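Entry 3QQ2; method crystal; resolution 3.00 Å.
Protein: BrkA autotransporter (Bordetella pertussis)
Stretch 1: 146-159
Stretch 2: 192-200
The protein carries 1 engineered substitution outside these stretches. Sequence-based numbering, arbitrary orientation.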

ATOM      1  N   ARG A 146       9.084 -34.882 -29.421  1.00 81.57           N
ATOM      2  CA  ARG A 146       9.258 -35.744 -30.571  1.00 82.86           C
ATOM      3  C   ARG A 146       7.952 -36.070 -31.266  1.00 82.46           C
ATOM      4  O   ARG A 146       6.916 -36.209 -30.622  1.00 82.29           O
ATOM      5  CB  ARG A 146       9.957 -37.028 -30.162  1.00 84.90           C
ATOM      6  CG  ARG A 146      10.458 -37.805 -31.343  1.00 87.88           C
ATOM      7  CD  ARG A 146      11.531 -38.775 -30.940  1.00 92.22           C
ATOM      8  NE  ARG A 146      11.954 -39.597 -32.068  1.00 95.65           N
ATOM      9  CZ  ARG A 146      12.699 -40.691 -31.954  1.00 98.83           C
ATOM     10  NH1 ARG A 146      13.118 -41.100 -30.757  1.00 99.54           N
ATOM     11  NH2 ARG A 146      13.029 -41.373 -33.041  1.00100.20           N
ATOM     12  N   ARG A 147       8.025 -36.201 -32.589  1.00 82.65           N
ATOM     13  CA  ARG A 147       6.874 -36.534 -33.427  1.00 82.49           C
ATOM     14  C   ARG A 147       7.057 -37.939 -33.926  1.00 84.12           C
ATOM     15  O   ARG A 147       8.035 -38.236 -34.592  1.00 85.10           O
ATOM     16  CB  ARG A 147       6.774 -35.574 -34.619  1.00 81.61           C
ATOM     17  CG  ARG A 147       5.383 -35.439 -35.215  1.00 81.57           C
ATOM     18  CD  ARG A 147       5.237 -34.099 -35.936  1.00 81.43           C
ATOM     19  NE  ARG A 147       3.923 -33.890 -36.558  1.00 82.10           N
ATOM     20  CZ  ARG A 147       3.432 -34.604 -37.581  1.00 83.90           C
ATOM     21  NH1 ARG A 147       4.124 -35.618 -38.109  1.00 83.32           N
ATOM     22  NH2 ARG A 147       2.230 -34.313 -38.075  1.00 83.36           N
ATOM     23  N   PHE A 148       6.133 -38.814 -33.560  1.00 84.87           N
ATOM     24  CA  PHE A 148       6.140 -40.183 -34.034  1.00 86.72           C
ATOM     25  C   PHE A 148       4.983 -40.264 -34.994  1.00 87.01           C
ATOM     26  O   PHE A 148       3.836 -40.003 -34.603  1.00 86.67           O
ATOM     27  CB  PHE A 148       5.940 -41.167 -32.887  1.00 87.56           C
ATOM     28  CG  PHE A 148       7.007 -41.093 -31.845  1.00 88.03           C
ATOM     29  CD1 PHE A 148       6.797 -40.389 -30.659  1.00 87.52           C
ATOM     30  CD2 PHE A 148       8.239 -41.703 -32.049  1.00 89.89           C
ATOM     31  CE1 PHE A 148       7.801 -40.303 -29.683  1.00 87.48           C
ATOM     32  CE2 PHE A 148       9.253 -41.623 -31.077  1.00 90.24           C
ATOM     33  CZ  PHE A 148       9.030 -40.925 -29.895  1.00 88.63           C
ATOM     34  N   GLU A 149       5.277 -40.577 -36.255  1.00 87.72           N
ATOM     35  CA  GLU A 149       4.220 -40.752 -37.228  1.00 87.95           C
ATOM     36  C   GLU A 149       3.630 -42.156 -37.071  1.00 89.56           C
ATOM     37  O   GLU A 149       4.323 -43.081 -36.662  1.00 90.79           O
ATOM     38  CB  GLU A 149       4.731 -40.519 -38.641  1.00 88.52           C
ATOM     39  CG  GLU A 149       3.738 -39.779 -39.524  1.00 88.81           C
ATOM     40  CD  GLU A 149       4.003 -38.275 -39.569  1.00 89.52           C
ATOM     41  OE1 GLU A 149       5.057 -37.818 -39.062  1.00 88.88           O
ATOM     42  OE2 GLU A 149       3.159 -37.536 -40.129  1.00 90.72           O
ATOM     43  N   LEU A 150       2.345 -42.294 -37.369  1.00 89.39           N
ATOM     44  CA  LEU A 150       1.657 -43.569 -37.273  1.00 91.28           C
ATOM     45  C   LEU A 150       0.912 -43.815 -38.593  1.00 92.00           C
ATOM     46  O   LEU A 150       0.727 -42.872 -39.366  1.00 91.08           O
ATOM     47  CB  LEU A 150       0.675 -43.533 -36.098  1.00 91.08           C
ATOM     48  CG  LEU A 150       0.981 -42.643 -34.883  1.00 89.76           C
ATOM     49  CD1 LEU A 150      -0.317 -42.179 -34.258  1.00 89.94           C
ATOM     50  CD2 LEU A 150       1.866 -43.321 -33.835  1.00 90.42           C
ATOM     51  N   PRO A 151       0.475 -45.067 -38.858  1.00 93.81           N
ATOM     52  CA  PRO A 151      -0.303 -45.417 -40.053  1.00 94.82           C
ATOM     53  C   PRO A 151      -1.394 -44.406 -40.391  1.00 93.45           C
ATOM     54  O   PRO A 151      -2.108 -43.969 -39.483  1.00 92.52           O
ATOM     55  CB  PRO A 151      -0.980 -46.731 -39.651  1.00 96.78           C
ATOM     56  CG  PRO A 151      -0.783 -46.844 -38.175  1.00 96.52           C
ATOM     57  CD  PRO A 151       0.537 -46.210 -37.940  1.00 95.38           C
ATOM     58  N   ASN A 152      -1.512 -44.050 -41.681  1.00 93.48           N
ATOM     59  CA  ASN A 152      -2.585 -43.176 -42.203  1.00 92.11           C
ATOM     60  C   ASN A 152      -2.357 -41.704 -41.831  1.00 89.12           C
ATOM     61  O   ASN A 152      -3.296 -40.904 -41.758  1.00 88.01           O
ATOM     62  CB  ASN A 152      -3.957 -43.696 -41.728  1.00 93.47           C
ATOM     63  CG  ASN A 152      -5.117 -43.214 -42.577  1.00 94.20           C
ATOM     64  OD1 ASN A 152      -5.539 -42.059 -42.471  1.00 93.89           O
ATOM     65  ND2 ASN A 152      -5.684 -44.118 -43.379  1.00 96.21           N
ATOM     66  N   ASP A 153      -1.090 -41.364 -41.586  1.00 87.64           N
ATOM     67  CA  ASP A 153      -0.629 -39.980 -41.364  1.00 84.94           C
ATOM     68  C   ASP A 153      -1.016 -39.333 -40.035  1.00 82.66           C
ATOM     69  O   ASP A 153      -0.812 -38.134 -39.853  1.00 80.64           O
ATOM     70  CB  ASP A 153      -1.048 -39.070 -42.524  1.00 84.90           C
ATOM     71  CG  ASP A 153      -0.825 -39.708 -43.861  1.00 87.87           C
ATOM     72  OD1 ASP A 153       0.354 -39.918 -44.232  1.00 89.39           O
ATOM     73  OD2 ASP A 153      -1.838 -40.024 -44.530  1.00 91.32           O
ATOM     74  N   TRP A 154      -1.590 -40.124 -39.128  1.00 82.90           N
ATOM     75  CA  TRP A 154      -1.782 -39.730 -37.733  1.00 80.81           C
ATOM     76  C   TRP A 154      -0.424 -39.669 -37.047  1.00 80.07           C
ATOM     77  O   TRP A 154       0.439 -40.511 -37.285  1.00 80.93           O
ATOM     78  CB  TRP A 154      -2.634 -40.764 -36.985  1.00 82.03           C
ATOM     79  CG  TRP A 154      -4.050 -40.907 -37.427  1.00 81.01           C
ATOM     80  CD1 TRP A 154      -4.504 -41.691 -38.437  1.00 81.98           C
ATOM     81  CD2 TRP A 154      -5.213 -40.289 -36.847  1.00 78.92           C
ATOM     82  NE1 TRP A 154      -5.873 -41.596 -38.542  1.00 81.86           N
ATOM     83  CE2 TRP A 154      -6.336 -40.742 -37.577  1.00 79.36           C
ATOM     84  CE3 TRP A 154      -5.416 -39.399 -35.782  1.00 77.21           C
ATOM     85  CZ2 TRP A 154      -7.646 -40.331 -37.289  1.00 77.96           C
ATOM     86  CZ3 TRP A 154      -6.726 -38.993 -35.490  1.00 76.30           C
ATOM     87  CH2 TRP A 154      -7.819 -39.460 -36.247  1.00 76.59           C
ATOM     88  N   PHE A 155      -0.240 -38.692 -36.175  1.00 78.45           N
ATOM     89  CA  PHE A 155       1.006 -38.593 -35.420  1.00 78.39           C
ATOM     90  C   PHE A 155       0.762 -38.565 -33.928  1.00 78.56           C
ATOM     91  O   PHE A 155      -0.337 -38.268 -33.466  1.00 77.79           O
ATOM     92  CB  PHE A 155       1.806 -37.348 -35.830  1.00 76.61           C
ATOM     93  CG  PHE A 155       1.075 -36.063 -35.599  1.00 74.24           C
ATOM     94  CD1 PHE A 155       0.069 -35.657 -36.457  1.00 73.92           C
ATOM     95  CD2 PHE A 155       1.384 -35.267 -34.519  1.00 73.16           C
ATOM     96  CE1 PHE A 155      -0.613 -34.478 -36.244  1.00 73.06           C
ATOM     97  CE2 PHE A 155       0.700 -34.077 -34.294  1.00 72.27           C
ATOM     98  CZ  PHE A 155      -0.302 -33.687 -35.152  1.00 71.85           C
ATOM     99  N   ALA A 156       1.821 -38.858 -33.190  1.00 79.87           N
ATOM    100  CA  ALA A 156       1.827 -38.771 -31.740  1.00 80.96           C
ATOM    101  C   ALA A 156       2.978 -37.859 -31.339  1.00 80.50           C
ATOM    102  O   ALA A 156       4.048 -37.899 -31.955  1.00 80.73           O
ATOM    103  CB  ALA A 156       2.006 -40.152 -31.138  1.00 82.85           C
ATOM    104  N   GLU A 157       2.777 -37.033 -30.318  1.00 80.50           N
ATOM    105  CA  GLU A 157       3.794 -36.032 -30.015  1.00 80.20           C
ATOM    106  C   GLU A 157       3.909 -35.637 -28.568  1.00 79.74           C
ATOM    107  O   GLU A 157       3.277 -34.686 -28.146  1.00 78.33           O
ATOM    108  CB  GLU A 157       3.571 -34.783 -30.851  1.00 78.95           C
ATOM    109  CG  GLU A 157       4.788 -33.875 -30.933  1.00 80.08           C
ATOM    110  CD  GLU A 157       4.546 -32.689 -31.845  1.00 81.61           C
ATOM    111  OE1 GLU A 157       5.090 -32.683 -32.984  1.00 82.75           O
ATOM    112  OE2 GLU A 157       3.785 -31.782 -31.424  1.00 81.15           O
ATOM    113  N   PRO A 158       4.739 -36.359 -27.813  1.00 81.44           N
ATOM    114  CA  PRO A 158       5.023 -35.971 -26.434  1.00 81.86           C
ATOM    115  C   PRO A 158       5.847 -34.691 -26.392  1.00 80.93           C
ATOM    116  O   PRO A 158       6.750 -34.516 -27.212  1.00 80.54           O
ATOM    117  CB  PRO A 158       5.845 -37.144 -25.898  1.00 83.64           C
ATOM    118  CG  PRO A 158       6.361 -37.852 -27.109  1.00 84.27           C
ATOM    119  CD  PRO A 158       5.329 -37.663 -28.163  1.00 83.29           C
ATOM    120  N   GLN A 159       5.537 -33.812 -25.444  1.00 80.73           N
ATOM    121  CA  GLN A 159       6.267 -32.557 -25.320  1.00 80.50           C
ATOM    122  C   GLN A 159       6.579 -32.162 -23.867  1.00 81.03           C
ATOM    123  O   GLN A 159       5.796 -32.402 -22.951  1.00 81.91           O
ATOM    124  CB  GLN A 159       5.537 -31.427 -26.062  1.00 78.91           C
ATOM    125  CG  GLN A 159       4.103 -31.144 -25.568  1.00 80.19           C
ATOM    126  CD  GLN A 159       3.135 -30.728 -26.689  1.00 81.08           C
ATOM    127  OE1 GLN A 159       2.134 -30.033 -26.440  1.00 81.54           O
ATOM    128  NE2 GLN A 159       3.417 -31.163 -27.922  1.00 80.84           N
ATOM    129  N   LEU A 192       4.078 -31.032 -19.021  1.00 73.57           N
ATOM    130  CA  LEU A 192       3.975 -32.321 -19.701  1.00 73.17           C
ATOM    131  C   LEU A 192       2.689 -32.374 -20.501  1.00 72.25           C
ATOM    132  O   LEU A 192       1.659 -31.873 -20.050  1.00 72.41           O
ATOM    133  CB  LEU A 192       3.951 -33.441 -18.675  1.00 74.98           C
ATOM    134  CG  LEU A 192       5.227 -33.712 -17.893  1.00 75.47           C
ATOM    135  CD1 LEU A 192       5.125 -35.106 -17.336  1.00 78.01           C
ATOM    136  CD2 LEU A 192       6.457 -33.611 -18.761  1.00 74.74           C
ATOM    137  N   GLY A 193       2.751 -32.989 -21.679  1.00 71.39           N
ATOM    138  CA  GLY A 193       1.615 -33.054 -22.582  1.00 70.13           C
ATOM    139  C   GLY A 193       1.838 -33.972 -23.768  1.00 70.29           C
ATOM    140  O   GLY A 193       2.968 -34.388 -24.064  1.00 70.60           O
ATOM    141  N   LEU A 194       0.741 -34.289 -24.452  1.00 69.93           N
ATOM    142  CA  LEU A 194       0.770 -35.126 -25.635  1.00 69.52           C
ATOM    143  C   LEU A 194      -0.306 -34.684 -26.609  1.00 68.56           C
ATOM    144  O   LEU A 194      -1.444 -34.451 -26.199  1.00 69.14           O
ATOM    145  CB  LEU A 194       0.514 -36.560 -25.218  1.00 71.57           C
ATOM    146  CG  LEU A 194       0.474 -37.643 -26.288  1.00 72.31           C
ATOM    147  CD1 LEU A 194       1.859 -38.216 -26.568  1.00 72.24           C
ATOM    148  CD2 LEU A 194      -0.448 -38.724 -25.809  1.00 72.52           C
ATOM    149  N   ARG A 195       0.043 -34.554 -27.890  1.00 67.44           N
ATOM    150  CA  ARG A 195      -0.987 -34.370 -28.933  1.00 66.94           C
ATOM    151  C   ARG A 195      -1.094 -35.546 -29.926  1.00 67.83           C
ATOM    152  O   ARG A 195      -0.087 -36.156 -30.290  1.00 68.85           O
ATOM    153  CB  ARG A 195      -0.887 -32.994 -29.636  1.00 65.03           C
ATOM    154  CG  ARG A 195       0.372 -32.697 -30.453  1.00 64.88           C
ATOM    155  CD  ARG A 195       0.642 -31.145 -30.570  1.00 64.51           C
ATOM    156  NE  ARG A 195       0.194 -30.500 -31.821  1.00 62.35           N
ATOM    157  CZ  ARG A 195       0.890 -30.493 -32.965  1.00 60.86           C
ATOM    158  NH1 ARG A 195       2.060 -31.117 -33.044  1.00 58.73           N
ATOM    159  NH2 ARG A 195       0.413 -29.874 -34.046  1.00 59.10           N
ATOM    160  N   PHE A 196      -2.321 -35.877 -30.323  1.00 67.71           N
ATOM    161  CA  PHE A 196      -2.558 -36.844 -31.374  1.00 68.93           C
ATOM    162  C   PHE A 196      -3.238 -36.139 -32.505  1.00 69.35           C
ATOM    163  O   PHE A 196      -4.260 -35.498 -32.297  1.00 69.86           O
ATOM    164  CB  PHE A 196      -3.525 -37.926 -30.922  1.00 70.17           C
ATOM    165  CG  PHE A 196      -2.930 -38.932 -30.006  1.00 69.93           C
ATOM    166  CD1 PHE A 196      -1.748 -39.577 -30.340  1.00 68.94           C
ATOM    167  CD2 PHE A 196      -3.570 -39.249 -28.807  1.00 69.42           C
ATOM    168  CE1 PHE A 196      -1.197 -40.521 -29.496  1.00 71.28           C
ATOM    169  CE2 PHE A 196      -3.032 -40.179 -27.947  1.00 71.39           C
ATOM    170  CZ  PHE A 196      -1.840 -40.831 -28.288  1.00 72.43           C
ATOM    171  N   GLY A 197      -2.720 -36.273 -33.715  1.00 70.27           N
ATOM    172  CA  GLY A 197      -3.444 -35.740 -34.857  1.00 71.20           C
ATOM    173  C   GLY A 197      -3.287 -36.567 -36.108  1.00 73.50           C
ATOM    174  O   GLY A 197      -2.639 -37.625 -36.103  1.00 74.41           O
ATOM    175  N   ARG A 198      -3.899 -36.077 -37.182  1.00 74.46           N
ATOM    176  CA  ARG A 198      -3.689 -36.614 -38.525  1.00 76.51           C
ATOM    177  C   ARG A 198      -3.205 -35.487 -39.444  1.00 75.63           C
ATOM    178  O   ARG A 198      -3.770 -34.384 -39.443  1.00 74.54           O
ATOM    179  CB  ARG A 198      -4.962 -37.308 -39.057  1.00 78.13           C
ATOM    180  CG  ARG A 198      -4.854 -37.897 -40.470  1.00 80.67           C
ATOM    181  CD  ARG A 198      -5.867 -39.014 -40.675  1.00 85.14           C
ATOM    182  NE  ARG A 198      -6.385 -39.120 -42.044  1.00 88.90           N
ATOM    183  CZ  ARG A 198      -7.501 -38.524 -42.479  1.00 90.31           C
ATOM    184  NH1 ARG A 198      -8.221 -37.761 -41.649  1.00 89.68           N
ATOM    185  NH2 ARG A 198      -7.899 -38.685 -43.742  1.00 90.50           N
ATOM    186  N   ARG A 199      -2.132 -35.763 -40.186  1.00 76.60           N
ATOM    187  CA  ARG A 199      -1.656 -34.861 -41.231  1.00 76.99           C
ATOM    188  C   ARG A 199      -2.527 -35.147 -42.449  1.00 78.43           C
ATOM    189  O   ARG A 199      -2.479 -36.245 -42.998  1.00 80.16           O
ATOM    190  CB  ARG A 199      -0.180 -35.128 -41.540  1.00 77.38           C
ATOM    191  CG  ARG A 199       0.373 -34.377 -42.754  1.00 79.56           C
ATOM    192  CD  ARG A 199       1.121 -33.099 -42.373  1.00 80.98           C
ATOM    193  NE  ARG A 199       2.445 -33.377 -41.802  1.00 83.95           N
ATOM    194  CZ  ARG A 199       3.123 -32.550 -40.997  1.00 84.18           C
ATOM    195  NH1 ARG A 199       2.622 -31.368 -40.651  1.00 83.55           N
ATOM    196  NH2 ARG A 199       4.315 -32.903 -40.525  1.00 84.68           N
ATOM    197  N   ILE A 200      -3.345 -34.188 -42.862  1.00 77.88           N
ATOM    198  CA  ILE A 200      -4.216 -34.482 -43.969  1.00 79.91           C
ATOM    199  C   ILE A 200      -4.160 -33.515 -45.188  1.00 80.89           C
ATOM    200  O   ILE A 200      -4.384 -32.292 -45.075  1.00 79.98           O
ATOM    201  CB  ILE A 200      -5.670 -34.542 -43.461  1.00 51.43           C
ATOM    202  CG1 ILE A 200      -5.853 -35.726 -42.509  1.00 52.06           C
ATOM    203  CG2 ILE A 200      -6.639 -34.636 -44.628  1.00 53.08           C
ATOM    204  CD1 ILE A 200      -7.010 -35.564 -41.550  1.00 51.91           C
TER

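Two antiparallel strands, 154-159 and 192-198, settle the N and O of every second residue against each other. Gly197, Arg195 and Gly193 sit in hydrogen-bonded pairs with Phe155, Glu157 and Gln159, and each pair is asymmetric. Phe155 N gives to Gly197 O at 2.6 Å, although that oxygen is crowded in the model, and Gly197 N returns to Phe155 O at 3.1 Å. Arg195 N reaches Glu157 O at 3.2 Å and nearly straight, while the return from Glu157 N to Arg195 O, 3.0 Å, is bent and weak. Gln159 N to Gly193 O is sound at 3.0 Å; Gly193 N to Gln159 O, 3.4 Å, is weak. Past the strand, Arg199 N finds Asp153 O at 2.7 Å, almost linear, so the ladder gains one more rung beside the turn.

The outer edge of the first strand is served from its own stretch: Ala156 N donates to Phe148 O at 2.7 Å, and Phe148 N to Ala156 O at 2.8 Å.

On the face of Phe155, Glu157 and Gln159, Arg195 NH1 meets Glu157 OE2 in a very short salt bridge, 2.5 Å, with the carboxylate oxygen near the guanidinium plane, while Phe155 CE2 covers one face of that guanidinium. Arg147 and Arg199 stack flat, their planes 15° apart, despite like charge. Glu149 helps to offset this, since its OE1 lies 2.6 Å from Arg147 NH1 in a salt bridge; Arg147 NH2 is satisfied elsewhere in the structure.

Gly197 leaves room for an aromatic ring: a CB there would fall 2.6 Å from Phe155 CE1, a clash. On the other face, Arg198 lays CD over the Trp154 five-membered ring, 3.6 Å from its centroid, and its NE makes a weak hydrogen bond to Asn152 OD1 at 3.1 Å.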